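Local coordinates for protein KLLA0E08119p (Kluyveromyces lactis, PDB 3VA7) that probably carboxylates urea with bicarbonate and ATP by way of biotin, here as the urea carboxylase part of a longer enzyme that also has allophanate hydrolase activity, at residues A[504-509]-A[747-752]. Sequence-based numbering, arbitrary orientation.
Sequences PPSGPM and TCDGPS. With BTI (5-(hexahydro-2-oxo-1H-thieno[3,4-D]imidazol-6-yl)pentanal), chain B.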
ATOM      1  N   PRO A 504      -9.937   3.659   7.651  1.00 22.91           N
ATOM      2  CA  PRO A 504     -10.269   3.061   8.911  1.00 22.31           C
ATOM      3  C   PRO A 504      -9.055   3.057   9.805  1.00 22.68           C
ATOM      4  O   PRO A 504      -7.925   3.322   9.328  1.00 22.68           O
ATOM      5  CB  PRO A 504     -10.714   1.646   8.524  1.00 21.97           C
ATOM      6  CG  PRO A 504      -9.954   1.322   7.332  1.00 22.01           C
ATOM      7  CD  PRO A 504      -9.890   2.652   6.577  1.00 23.27           C
ATOM      8  N   PRO A 505      -9.279   2.841  11.118  1.00 22.68           N
ATOM      9  CA  PRO A 505      -8.159   2.824  12.030  1.00 22.94           C
ATOM     10  C   PRO A 505      -7.271   1.604  11.810  1.00 22.23           C
ATOM     11  O   PRO A 505      -6.077   1.672  12.069  1.00 21.86           O
ATOM     12  CB  PRO A 505      -8.835   2.733  13.416  1.00 22.37           C
ATOM     13  CG  PRO A 505     -10.150   2.200  13.149  1.00 22.18           C
ATOM     14  CD  PRO A 505     -10.555   2.750  11.845  1.00 22.56           C
ATOM     15  N   SER A 506      -7.856   0.503  11.373  1.00 22.05           N
ATOM     16  CA  SER A 506      -7.100  -0.743  11.326  1.00 23.72           C
ATOM     17  C   SER A 506      -6.620  -1.071  12.742  1.00 23.88           C
ATOM     18  O   SER A 506      -7.375  -0.960  13.637  1.00 25.37           O
ATOM     19  CB  SER A 506      -5.946  -0.654  10.297  1.00 22.66           C
ATOM     20  OG  SER A 506      -6.509  -0.702   9.003  1.00 22.39           O
ATOM     21  N   GLY A 507      -5.371  -1.414  12.964  1.00 24.97           N
ATOM     22  CA  GLY A 507      -4.979  -1.844  14.275  1.00 26.42           C
ATOM     23  C   GLY A 507      -5.596  -3.186  14.594  1.00 27.58           C
ATOM     24  O   GLY A 507      -6.264  -3.787  13.726  1.00 28.07           O
ATOM     25  N   PRO A 508      -5.408  -3.657  15.837  1.00 27.97           N
ATOM     26  CA  PRO A 508      -5.878  -4.989  16.223  1.00 28.36           C
ATOM     27  C   PRO A 508      -7.376  -5.016  16.317  1.00 29.93           C
ATOM     28  O   PRO A 508      -8.051  -4.083  16.812  1.00 29.58           O
ATOM     29  CB  PRO A 508      -5.346  -5.172  17.631  1.00 28.51           C
ATOM     30  CG  PRO A 508      -5.238  -3.740  18.167  1.00 28.74           C
ATOM     31  CD  PRO A 508      -4.905  -2.869  16.978  1.00 28.03           C
ATOM     32  N   MET A 509      -7.888  -6.133  15.868  1.00 31.15           N
ATOM     33  CA  MET A 509      -9.287  -6.437  15.919  1.00 31.32           C
ATOM     34  C   MET A 509      -9.800  -6.726  17.341  1.00 31.12           C
ATOM     35  O   MET A 509     -10.995  -6.571  17.608  1.00 31.13           O
ATOM     36  CB  MET A 509      -9.420  -7.663  15.044  1.00 31.96           C
ATOM     37  CG  MET A 509     -10.759  -7.955  14.628  1.00 32.99           C
ATOM     38  SD  MET A 509     -11.229  -6.920  13.274  1.00 35.56           S
ATOM     39  CE  MET A 509     -12.598  -8.003  12.738  1.00 30.26           C
ATOM     40  N   THR A 747     -16.161  -3.463  11.766  1.00 24.94           N
ATOM     41  CA  THR A 747     -15.004  -3.572  12.641  1.00 24.61           C
ATOM     42  C   THR A 747     -13.841  -2.674  12.179  1.00 24.76           C
ATOM     43  O   THR A 747     -14.020  -1.832  11.316  1.00 25.04           O
ATOM     44  CB  THR A 747     -14.573  -5.038  12.697  1.00 26.17           C
ATOM     45  OG1 THR A 747     -14.368  -5.521  11.318  1.00 27.95           O
ATOM     46  CG2 THR A 747     -15.664  -5.898  13.492  1.00 18.51           C
ATOM     47  N   CYS A 748     -12.639  -2.857  12.714  1.00 24.63           N
ATOM     48  CA  CYS A 748     -11.559  -1.869  12.494  1.00 24.90           C
ATOM     49  C   CYS A 748     -11.027  -1.651  11.068  1.00 24.20           C
ATOM     50  O   CYS A 748     -10.369  -0.657  10.824  1.00 23.44           O
ATOM     51  CB  CYS A 748     -10.399  -2.094  13.457  1.00 24.29           C
ATOM     52  SG  CYS A 748      -9.607  -3.705  13.184  1.00 31.69           S
ATOM     53  N   ASP A 749     -11.244  -2.587  10.148  1.00 24.87           N
ATOM     54  CA  ASP A 749     -10.949  -2.317   8.712  1.00 24.63           C
ATOM     55  C   ASP A 749     -12.208  -1.954   7.941  1.00 25.01           C
ATOM     56  O   ASP A 749     -12.270  -2.171   6.728  1.00 25.96           O
ATOM     57  CB  ASP A 749     -10.291  -3.479   8.026  1.00 23.16           C
ATOM     58  CG  ASP A 749      -8.809  -3.548   8.309  1.00 26.50           C
ATOM     59  OD1 ASP A 749      -8.247  -2.563   8.893  1.00 23.90           O
ATOM     60  OD2 ASP A 749      -8.221  -4.621   7.958  1.00 26.03           O
ATOM     61  N   GLY A 750     -13.195  -1.405   8.638  1.00 23.96           N
ATOM     62  CA  GLY A 750     -14.558  -1.373   8.107  1.00 24.96           C
ATOM     63  C   GLY A 750     -14.998  -0.084   7.431  1.00 24.82           C
ATOM     64  O   GLY A 750     -14.257   0.915   7.464  1.00 25.75           O
ATOM     65  N   PRO A 751     -16.166  -0.114   6.769  1.00 23.93           N
ATOM     66  CA  PRO A 751     -16.635   1.057   6.045  1.00 24.89           C
ATOM     67  C   PRO A 751     -17.159   2.184   6.999  1.00 25.69           C
ATOM     68  O   PRO A 751     -17.604   1.944   8.113  1.00 25.23           O
ATOM     69  CB  PRO A 751     -17.805   0.503   5.222  1.00 23.84           C
ATOM     70  CG  PRO A 751     -18.418  -0.529   6.156  1.00 23.59           C
ATOM     71  CD  PRO A 751     -17.195  -1.167   6.838  1.00 23.70           C
ATOM     72  N   SER A 752     -17.245   3.364   6.448  1.00 26.90           N
ATOM     73  CA  SER A 752     -17.395   4.593   7.170  1.00 27.52           C
ATOM     74  C   SER A 752     -18.670   5.260   6.637  1.00 27.53           C
ATOM     75  O   SER A 752     -19.731   5.095   7.267  1.00 28.06           O
ATOM     76  CB  SER A 752     -16.093   5.370   6.977  1.00 28.58           C
ATOM     77  OG  SER A 752     -16.255   6.487   6.171  1.00 31.08           O
TER
HETATM   78  C11 BTI B1901     -18.160  -7.674   5.025  1.00 25.60           C
HETATM   79  O11 BTI B1901     -18.758  -7.989   3.950  1.00 24.16           O
HETATM   80  C10 BTI B1901     -18.302  -6.305   5.756  1.00 21.46           C
HETATM   81  C9  BTI B1901     -19.186  -5.356   4.950  1.00 18.39           C
HETATM   82  C8  BTI B1901     -19.667  -4.109   5.679  1.00 21.52           C
HETATM   83  C7  BTI B1901     -20.916  -3.435   5.073  1.00 20.98           C
HETATM   84  C2  BTI B1901     -20.852  -3.184   3.581  1.00 22.09           C
HETATM   85  S1  BTI B1901     -19.502  -2.143   3.113  1.00 26.18           S
HETATM   86  C6  BTI B1901     -20.263  -1.609   1.621  1.00 24.36           C
HETATM   87  C5  BTI B1901     -21.763  -1.726   1.790  1.00 25.05           C
HETATM   88  N3  BTI B1901     -22.140  -0.373   2.103  1.00 23.28           N
HETATM   89  C3  BTI B1901     -22.519  -0.266   3.349  1.00 25.41           C
HETATM   90  O3  BTI B1901     -22.965   0.856   3.878  1.00 28.17           O
HETATM   91  N2  BTI B1901     -22.447  -1.412   3.992  1.00 26.61           N
HETATM   92  C4  BTI B1901     -22.106  -2.493   3.074  1.00 25.69           C
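S506 meets C748 and D749 where a type I beta turn, running from T747 to G750, docks against the proline-rich loop 504-509 within the carboxyltransferase domain, subdomains A and B. Two hydrogen bonds fasten the turn. The backbone N of S506 gives one to C748 O at 2.8 Å. The hydroxyl OG of S506 gives the other to OD1 of D749 at 2.5 Å, nearly along the carboxylate C-O bond. In D749, CG lies anti to the carbonyl carbon (chi1 -80°), which brings OD1 round to the serine although CB points away from the facing loop. The other carboxylate oxygen, OD2, forms a salt bridge with NE of R699, whose NH1 in turn donates to G507 O, tying both segments to one guanidinium group. With an alanine here in place of D749, the S506 hydroxyl is likely to lose its acceptor and the R699 guanidinium its carboxylate mate. Packing is densest round C748, which buries 111 Å² against the loop, more than any other residue of the contact, and is flanked by P504, S506 and M509; CB of P504 lies 3.3 Å from C748 O. P504, S506, D749 and M509 are all buried. The more open margin is where C748 meets P505, the two partly exposed residues: P505 gives little area, and its ring CG stands 4.3 Å from C748 CB. On the buried M509 side, the bend at chi2 (80°) carries SD to C748 SG, and CE then reaches T747 at an angle, touching its CB and its OG1, which is hydrogen-bonded to R699 O. At its far end the turn leads into the biotin site, where CG of P751 lies 3.6 Å from S1 of the BTI group.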